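Local coordinates for protein D-alanyl-D-alanine carboxypeptidase (PDB 1XP4) that probably removes the terminal D-alanine from peptidoglycan precursors as a serine-type carboxypeptidase of the beta-lactamase clan, at residues T47-L50 with V51-L55; R178-I181 with K182-Q186; G118-K121 with D122-M126. All coordinates share one frame; numbering follows the deposited sequence.

All three contacts are helical turns of the carboxypeptidase domain, each on a different helix. Contact 1 is the core member: it lies on helix 44-57, which begins at the predicted catalytic K44, and its side chains are mostly buried and apolar. The other two pack against that helix without touching each other. Contact 2, at the C-terminal end of helix 170-183, meets it through Y184 beside Y49, while contact 3, at the start of helix 120-133, meets it through F123 against L50. Chemistry follows position: contact 2 sets two cationic side chains together beside A22 and N23, whereas contact 3 relies on a serine cap and a salt bridge.

Contact 1 of 3, residues T47-L50 with V51-L55; sequences TVYL and VYEAL
V48 and Y52, one turn apart on helix 44-57, carry the main apolar contact of this segment. The helix belongs to the S11 carboxypeptidase domain, of the beta-lactamase clan, and its first residue, K44, is the predicted proton acceptor of an SxxK motif. The two side chains run alongside each other in the same direction. V48 turns CG1 anti to its backbone N (chi1 155°), which brings this methyl to 3.4 Å from Y52 CE2. The tyrosine ring leaves its backbone with CG anti to the carbonyl carbon, and its CD2 also lies obliquely beside V48 O. L97 of helix 93-103 packs on both residues, and Q186 and V187 also border Y52.

On another side of the helix, E53 is reached by Y49 and L50. The Y49 ring and the E53 carboxylate lie at a slant to each other, their planes 71° apart, and Y49 CE2 comes no nearer than 4.1 Å to E53 OE2. That oxygen has a stronger partner in K130, with which it forms a salt bridge. L50 instead runs beside the extended E53 chain, CD2 lying 3.9 Å from E53 OE1, while its CD1 packs against F123 and M126 of helix 120-133. The Y49 ring meets those of W134 and Y184 edge-to-face.

Backbone bonds hold the turn, the clearest running from Y52 N to V48 O at 3.1 Å and from E53 N to Y49 O. The L50 carbonyl accepts a weak bond from A54 N, and a water adds a second: it donates to L50 O at 2.8 Å and, weakly, to E53 OE1.

Contact 2 of 3, residues R178-I181 with K182-Q186; sequences RNLI and KKYPQ
R178 and K182 lie side by side and point the same way, the lysine chain passing over one face of the guanidinium. K182 CD is 3.6 Å from R178 NE, and CE approaches R178 NH2. R178 is extended from CG to NE, which carries its flat end as far out as the lysine methylenes. Beyond them K182 bends at its last torsion (chi4 -62°), leaving NZ 4.0 Å from R178 NH2. The closeness of the two cations is probably eased by separate acceptors: R178 NE bonds to A22 O and NH2 to N23 O, while K182 NZ bonds to N23 OD1.

L180 and Y184 meet differently, crossing at about a right angle. L180 CD1 stands 4.1 Å from Y184 CD2, a light apolar touch. The neighbouring K183 lays CG over one face of the tyrosine ring, offset toward its rim, and sends NZ to a salt bridge with E56. Y184 OH bonds to the same glutamate, while its ring meets that of Y52 with planes about 20° apart. K183 and Y184 thus both dock on helix 44-57.

Backbone bonds run from K182 N to R178 O, 2.9 Å, and from Y184 N to L180 O, 2.7 Å. The next carbonyl, I181 O, faces P185 N at 3.3 Å, and proline has no hydrogen to give. Y184 has already left helical backbone angles, so the arrangement is that of a helix C-terminus followed by proline, here docked on helix 44-57 of the carboxypeptidase domain.

Contact 3 of 3, residues G118-K121 with D122-M126; sequences GSEK and DFVDM
S119 and D122 form the cap of helix 120-133, just after G118, which follows helix 106-117 with a positive phi. S119 is the N-cap: its OG accepts from D122 N at 3.2 Å, almost straight at 171°, and donates to D122 OD2 at 2.7 Å. The hydroxyl comes from above the carboxylate plane, 65° out of it. With chi1 at 67°, S119 OG sits between its backbone N and carbonyl carbon, where it can serve both partners.

The tight part lies behind the cap, where E120, F123 and V124 are buried. F123 N bonds to S119 O and V124 N to E120 O at 2.8 Å, while V124 CG2 rests against E120 O. F123 turns its ring away from the first turn and packs on A113 and A117 of helix 106-117 and on T47 of helix 44-57. The two carboxylate oxygens of E120 are taken by Y71 and T144.

Toward the partly exposed side the contact is polar and ionic rather than apolar. K121 crosses D125 at a slant and bends at its end to place NZ 2.8 Å from D125 OD2, on the syn lone pair. Y157 bonds to D125 OD1 and only weakly to K121 NZ. E120 and D122 put negative charge near the N-terminus, which would be expected to interact favourably with the helix dipole; K121 pairs with D125 a turn on.

Contact 1 of 3, residues T47-L50 with V51-L55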
loop_
_atom_site.group_PDB
_atom_site.type_symbol
_atom_site.label_atom_id
_atom_site.label_comp_id
_atom_site.label_asym_id
_atom_site.label_seq_id
_atom_site.Cartn_x
_atom_site.Cartn_y
_atom_site.Cartn_z
ATOM N N THR A 47 3.711 -6.828 8.072
ATOM C CA THR A 47 4.421 -6.704 9.347
ATOM C C THR A 47 4.439 -5.268 9.845
ATOM O O THR A 47 4.041 -4.971 10.973
ATOM C CB THR A 47 5.885 -7.174 9.219
ATOM O OG1 THR A 47 5.915 -8.578 8.918
ATOM C CG2 THR A 47 6.643 -6.913 10.509
ATOM N N VAL A 48 4.910 -4.383 8.979
ATOM C CA VAL A 48 5.017 -2.966 9.279
ATOM C C VAL A 48 3.672 -2.309 9.610
ATOM O O VAL A 48 3.630 -1.304 10.331
ATOM C CB VAL A 48 5.716 -2.249 8.091
ATOM C CG1 VAL A 48 5.336 -0.789 8.042
ATOM C CG2 VAL A 48 7.230 -2.392 8.232
ATOM N N TYR A 49 2.574 -2.871 9.099
ATOM C CA TYR A 49 1.250 -2.316 9.379
ATOM C C TYR A 49 0.888 -2.545 10.833
ATOM O O TYR A 49 0.276 -1.695 11.467
ATOM C CB TYR A 49 0.170 -2.966 8.519
ATOM C CG TYR A 49 -1.169 -2.268 8.620
ATOM C CD1 TYR A 49 -1.470 -1.180 7.796
ATOM C CD2 TYR A 49 -2.132 -2.683 9.541
ATOM C CE1 TYR A 49 -2.703 -0.524 7.879
ATOM C CE2 TYR A 49 -3.372 -2.031 9.636
ATOM C CZ TYR A 49 -3.649 -0.953 8.798
ATOM O OH TYR A 49 -4.871 -0.316 8.854
ATOM N N LEU A 50 1.249 -3.703 11.368
ATOM C CA LEU A 50 0.928 -3.974 12.757
ATOM C C LEU A 50 1.787 -3.108 13.681
ATOM O O LEU A 50 1.374 -2.761 14.793
ATOM C CB LEU A 50 1.116 -5.465 13.055
ATOM C CG LEU A 50 0.205 -6.399 12.240
ATOM C CD1 LEU A 50 0.494 -7.846 12.594
ATOM C CD2 LEU A 50 -1.260 -6.074 12.518
ATOM N N VAL A 51 2.971 -2.741 13.200
ATOM C CA VAL A 51 3.898 -1.909 13.961
ATOM C C VAL A 51 3.377 -0.484 14.096
ATOM O O VAL A 51 3.457 0.116 15.173
ATOM C CB VAL A 51 5.278 -1.854 13.290
ATOM C CG1 VAL A 51 6.212 -1.002 14.118
ATOM C CG2 VAL A 51 5.842 -3.257 13.131
ATOM N N TYR A 52 2.859 0.067 13.002
ATOM C CA TYR A 52 2.305 1.417 13.041
ATOM C C TYR A 52 1.035 1.391 13.885
ATOM O O TYR A 52 0.719 2.356 14.585
ATOM C CB TYR A 52 1.990 1.923 11.627
ATOM C CG TYR A 52 3.185 2.516 10.908
ATOM C CD1 TYR A 52 3.703 3.753 11.283
ATOM C CD2 TYR A 52 3.816 1.828 9.875
ATOM C CE1 TYR A 52 4.827 4.293 10.642
ATOM C CE2 TYR A 52 4.938 2.356 9.233
ATOM C CZ TYR A 52 5.435 3.587 9.622
ATOM O OH TYR A 52 6.540 4.111 8.998
ATOM N N GLU A 53 0.315 0.276 13.825
ATOM C CA GLU A 53 -0.909 0.133 14.598
ATOM C C GLU A 53 -0.595 0.087 16.092
ATOM O O GLU A 53 -1.426 0.453 16.918
ATOM C CB GLU A 53 -1.652 -1.133 14.189
ATOM C CG GLU A 53 -3.037 -1.223 14.786
ATOM C CD GLU A 53 -3.858 -2.345 14.183
ATOM O OE1 GLU A 53 -3.525 -3.524 14.434
ATOM O OE2 GLU A 53 -4.829 -2.045 13.452
ATOM N N ALA A 54 0.606 -0.372 16.438
ATOM C CA ALA A 54 1.017 -0.433 17.836
ATOM C C ALA A 54 1.552 0.941 18.238
ATOM O O ALA A 54 1.457 1.342 19.397
ATOM C CB ALA A 54 2.080 -1.497 18.027
ATOM N N LEU A 55 2.130 1.659 17.280
ATOM C CA LEU A 55 2.619 3.001 17.568
ATOM C C LEU A 55 1.394 3.868 17.821
ATOM O O LEU A 55 1.349 4.639 18.779
ATOM C CB LEU A 55 3.400 3.562 16.385
ATOM C CG LEU A 55 4.814 3.033 16.186
ATOM C CD1 LEU A 55 5.346 3.518 14.856
ATOM C CD2 LEU A 55 5.696 3.493 17.336
HETATM O O HOH W 1 -0.603 -4.326 16.101
#

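Contact 2 of 3, residues R178-I181 with K182-Q186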
loop_
_atom_site.group_PDB
_atom_site.type_symbol
_atom_site.label_atom_id
_atom_site.label_comp_id
_atom_site.label_asym_id
_atom_site.label_seq_id
_atom_site.Cartn_x
_atom_site.Cartn_y
_atom_site.Cartn_z
ATOM N N ARG A 178 -2.236 -0.651 -0.344
ATOM C CA ARG A 178 -3.186 0.446 -0.257
ATOM C C ARG A 178 -3.576 0.773 1.181
ATOM O O ARG A 178 -3.519 1.935 1.593
ATOM C CB ARG A 178 -4.442 0.145 -1.066
ATOM C CG ARG A 178 -5.379 1.329 -1.149
ATOM C CD ARG A 178 -6.717 0.963 -1.786
ATOM N NE ARG A 178 -7.623 2.110 -1.796
ATOM C CZ ARG A 178 -8.870 2.079 -1.339
ATOM N NH1 ARG A 178 -9.373 0.957 -0.843
ATOM N NH2 ARG A 178 -9.603 3.179 -1.346
ATOM N N ASN A 179 -3.969 -0.239 1.947
ATOM C CA ASN A 179 -4.366 0.000 3.325
ATOM C C ASN A 179 -3.249 0.638 4.138
ATOM O O ASN A 179 -3.494 1.514 4.972
ATOM C CB ASN A 179 -4.810 -1.299 3.985
ATOM C CG ASN A 179 -6.071 -1.842 3.374
ATOM O OD1 ASN A 179 -6.872 -1.085 2.837
ATOM N ND2 ASN A 179 -6.265 -3.157 3.458
ATOM N N LEU A 180 -2.019 0.201 3.892
ATOM C CA LEU A 180 -0.880 0.754 4.604
ATOM C C LEU A 180 -0.677 2.237 4.261
ATOM O O LEU A 180 -0.652 3.087 5.153
ATOM C CB LEU A 180 0.390 -0.037 4.279
ATOM C CG LEU A 180 1.674 0.533 4.893
ATOM C CD1 LEU A 180 1.527 0.637 6.392
ATOM C CD2 LEU A 180 2.849 -0.345 4.533
ATOM N N ILE A 181 -0.539 2.546 2.973
ATOM C CA ILE A 181 -0.320 3.925 2.538
ATOM C C ILE A 181 -1.444 4.881 2.935
ATOM O O ILE A 181 -1.189 6.009 3.360
ATOM C CB ILE A 181 -0.135 4.000 1.011
ATOM C CG1 ILE A 181 1.166 3.314 0.615
ATOM C CG2 ILE A 181 -0.124 5.448 0.550
ATOM C CD1 ILE A 181 1.389 3.273 -0.891
ATOM N N LYS A 182 -2.685 4.431 2.794
ATOM C CA LYS A 182 -3.832 5.262 3.132
ATOM C C LYS A 182 -3.992 5.523 4.623
ATOM O O LYS A 182 -4.365 6.623 5.018
ATOM C CB LYS A 182 -5.109 4.627 2.593
ATOM C CG LYS A 182 -5.695 5.352 1.407
ATOM C CD LYS A 182 -6.777 4.515 0.774
ATOM C CE LYS A 182 -7.629 5.353 -0.141
ATOM N NZ LYS A 182 -8.302 6.425 0.635
ATOM N N LYS A 183 -3.710 4.515 5.443
ATOM C CA LYS A 183 -3.840 4.629 6.895
ATOM C C LYS A 183 -2.596 5.203 7.593
ATOM O O LYS A 183 -2.708 5.887 8.617
ATOM C CB LYS A 183 -4.189 3.257 7.476
ATOM C CG LYS A 183 -4.261 3.182 8.989
ATOM C CD LYS A 183 -5.346 4.062 9.546
ATOM C CE LYS A 183 -5.414 3.943 11.058
ATOM N NZ LYS A 183 -6.298 4.992 11.658
ATOM N N TYR A 184 -1.419 4.923 7.039
ATOM C CA TYR A 184 -0.159 5.406 7.599
ATOM C C TYR A 184 0.721 6.009 6.505
ATOM O O TYR A 184 1.742 5.442 6.115
ATOM C CB TYR A 184 0.578 4.260 8.304
ATOM C CG TYR A 184 -0.228 3.640 9.426
ATOM C CD1 TYR A 184 -0.440 4.327 10.625
ATOM C CD2 TYR A 184 -0.824 2.384 9.271
ATOM C CE1 TYR A 184 -1.228 3.782 11.638
ATOM C CE2 TYR A 184 -1.611 1.832 10.275
ATOM C CZ TYR A 184 -1.812 2.537 11.453
ATOM O OH TYR A 184 -2.621 2.010 12.432
ATOM N N PRO A 185 0.327 7.180 5.995
ATOM C CA PRO A 185 1.080 7.865 4.942
ATOM C C PRO A 185 2.534 8.090 5.348
ATOM O O PRO A 185 3.394 8.268 4.485
ATOM C CB PRO A 185 0.335 9.186 4.791
ATOM C CG PRO A 185 -1.049 8.841 5.191
ATOM C CD PRO A 185 -0.844 7.971 6.393
ATOM N N GLN A 186 2.790 8.091 6.659
ATOM C CA GLN A 186 4.134 8.307 7.205
ATOM C C GLN A 186 5.150 7.314 6.658
ATOM O O GLN A 186 6.299 7.665 6.407
ATOM C CB GLN A 186 4.138 8.168 8.731
ATOM C CG GLN A 186 2.941 8.760 9.430
ATOM C CD GLN A 186 1.902 7.719 9.786
ATOM O OE1 GLN A 186 0.769 7.773 9.314
ATOM N NE2 GLN A 186 2.281 6.769 10.631
#

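Contact 3 of 3, residues G118-K121 with D122-M126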
loop_
_atom_site.group_PDB
_atom_site.type_symbol
_atom_site.label_atom_id
_atom_site.label_comp_id
_atom_site.label_asym_id
_atom_site.label_seq_id
_atom_site.Cartn_x
_atom_site.Cartn_y
_atom_site.Cartn_z
ATOM N N GLY A 118 5.311 -10.836 21.540
ATOM C CA GLY A 118 6.003 -11.785 22.393
ATOM C C GLY A 118 6.782 -12.797 21.590
ATOM O O GLY A 118 7.913 -13.144 21.926
ATOM N N SER A 119 6.177 -13.280 20.518
ATOM C CA SER A 119 6.838 -14.260 19.663
ATOM C C SER A 119 6.434 -14.052 18.206
ATOM O O SER A 119 5.395 -13.459 17.915
ATOM C CB SER A 119 6.464 -15.679 20.100
ATOM O OG SER A 119 5.089 -15.942 19.876
ATOM N N GLU A 120 7.258 -14.530 17.287
ATOM C CA GLU A 120 6.915 -14.389 15.889
ATOM C C GLU A 120 5.603 -15.146 15.622
ATOM O O GLU A 120 4.770 -14.701 14.836
ATOM C CB GLU A 120 8.047 -14.925 15.010
ATOM C CG GLU A 120 7.746 -14.808 13.536
ATOM C CD GLU A 120 8.938 -15.090 12.652
ATOM O OE1 GLU A 120 9.707 -16.024 12.975
ATOM O OE2 GLU A 120 9.088 -14.387 11.624
ATOM N N LYS A 121 5.408 -16.276 16.297
ATOM C CA LYS A 121 4.194 -17.058 16.107
ATOM C C LYS A 121 2.936 -16.257 16.394
ATOM O O LYS A 121 2.011 -16.229 15.582
ATOM C CB LYS A 121 4.169 -18.288 17.004
ATOM C CG LYS A 121 2.845 -19.021 16.860
ATOM C CD LYS A 121 2.611 -20.095 17.910
ATOM C CE LYS A 121 1.238 -20.760 17.700
ATOM N NZ LYS A 121 0.116 -19.782 17.732
ATOM N N ASP A 122 2.884 -15.639 17.569
ATOM C CA ASP A 122 1.719 -14.845 17.930
ATOM C C ASP A 122 1.570 -13.731 16.913
ATOM O O ASP A 122 0.459 -13.442 16.463
ATOM C CB ASP A 122 1.869 -14.257 19.337
ATOM C CG ASP A 122 1.905 -15.331 20.417
ATOM O OD1 ASP A 122 1.021 -16.214 20.412
ATOM O OD2 ASP A 122 2.814 -15.293 21.277
ATOM N N PHE A 123 2.688 -13.116 16.537
ATOM C CA PHE A 123 2.635 -12.042 15.551
ATOM C C PHE A 123 2.007 -12.546 14.243
ATOM O O PHE A 123 1.191 -11.853 13.632
ATOM C CB PHE A 123 4.031 -11.474 15.272
ATOM C CG PHE A 123 4.000 -10.137 14.600
ATOM C CD1 PHE A 123 3.796 -8.979 15.341
ATOM C CD2 PHE A 123 4.126 -10.034 13.222
ATOM C CE1 PHE A 123 3.717 -7.732 14.716
ATOM C CE2 PHE A 123 4.047 -8.792 12.585
ATOM C CZ PHE A 123 3.843 -7.639 13.337
ATOM N N VAL A 124 2.383 -13.751 13.817
ATOM C CA VAL A 124 1.823 -14.319 12.595
ATOM C C VAL A 124 0.301 -14.470 12.707
ATOM O O VAL A 124 -0.435 -14.195 11.754
ATOM C CB VAL A 124 2.440 -15.699 12.256
ATOM C CG1 VAL A 124 1.667 -16.341 11.100
ATOM C CG2 VAL A 124 3.923 -15.537 11.874
ATOM N N ASP A 125 -0.172 -14.902 13.871
ATOM C CA ASP A 125 -1.599 -15.052 14.058
ATOM C C ASP A 125 -2.233 -13.678 13.921
ATOM O O ASP A 125 -3.363 -13.544 13.444
ATOM C CB ASP A 125 -1.903 -15.649 15.431
ATOM C CG ASP A 125 -1.439 -17.094 15.557
ATOM O OD1 ASP A 125 -1.509 -17.843 14.555
ATOM O OD2 ASP A 125 -1.015 -17.487 16.664
HETATM N N MSE A 126 -1.500 -12.651 14.334
HETATM C CA MSE A 126 -2.007 -11.297 14.226
HETATM C C MSE A 126 -2.098 -10.908 12.757
HETATM O O MSE A 126 -3.087 -10.305 12.329
HETATM C CB MSE A 126 -1.101 -10.312 14.973
HETATM C CG MSE A 126 -1.331 -10.268 16.475
HETATM SE SE MSE A 126 -0.155 -9.058 17.422
HETATM C CE MSE A 126 -0.609 -7.420 16.513
#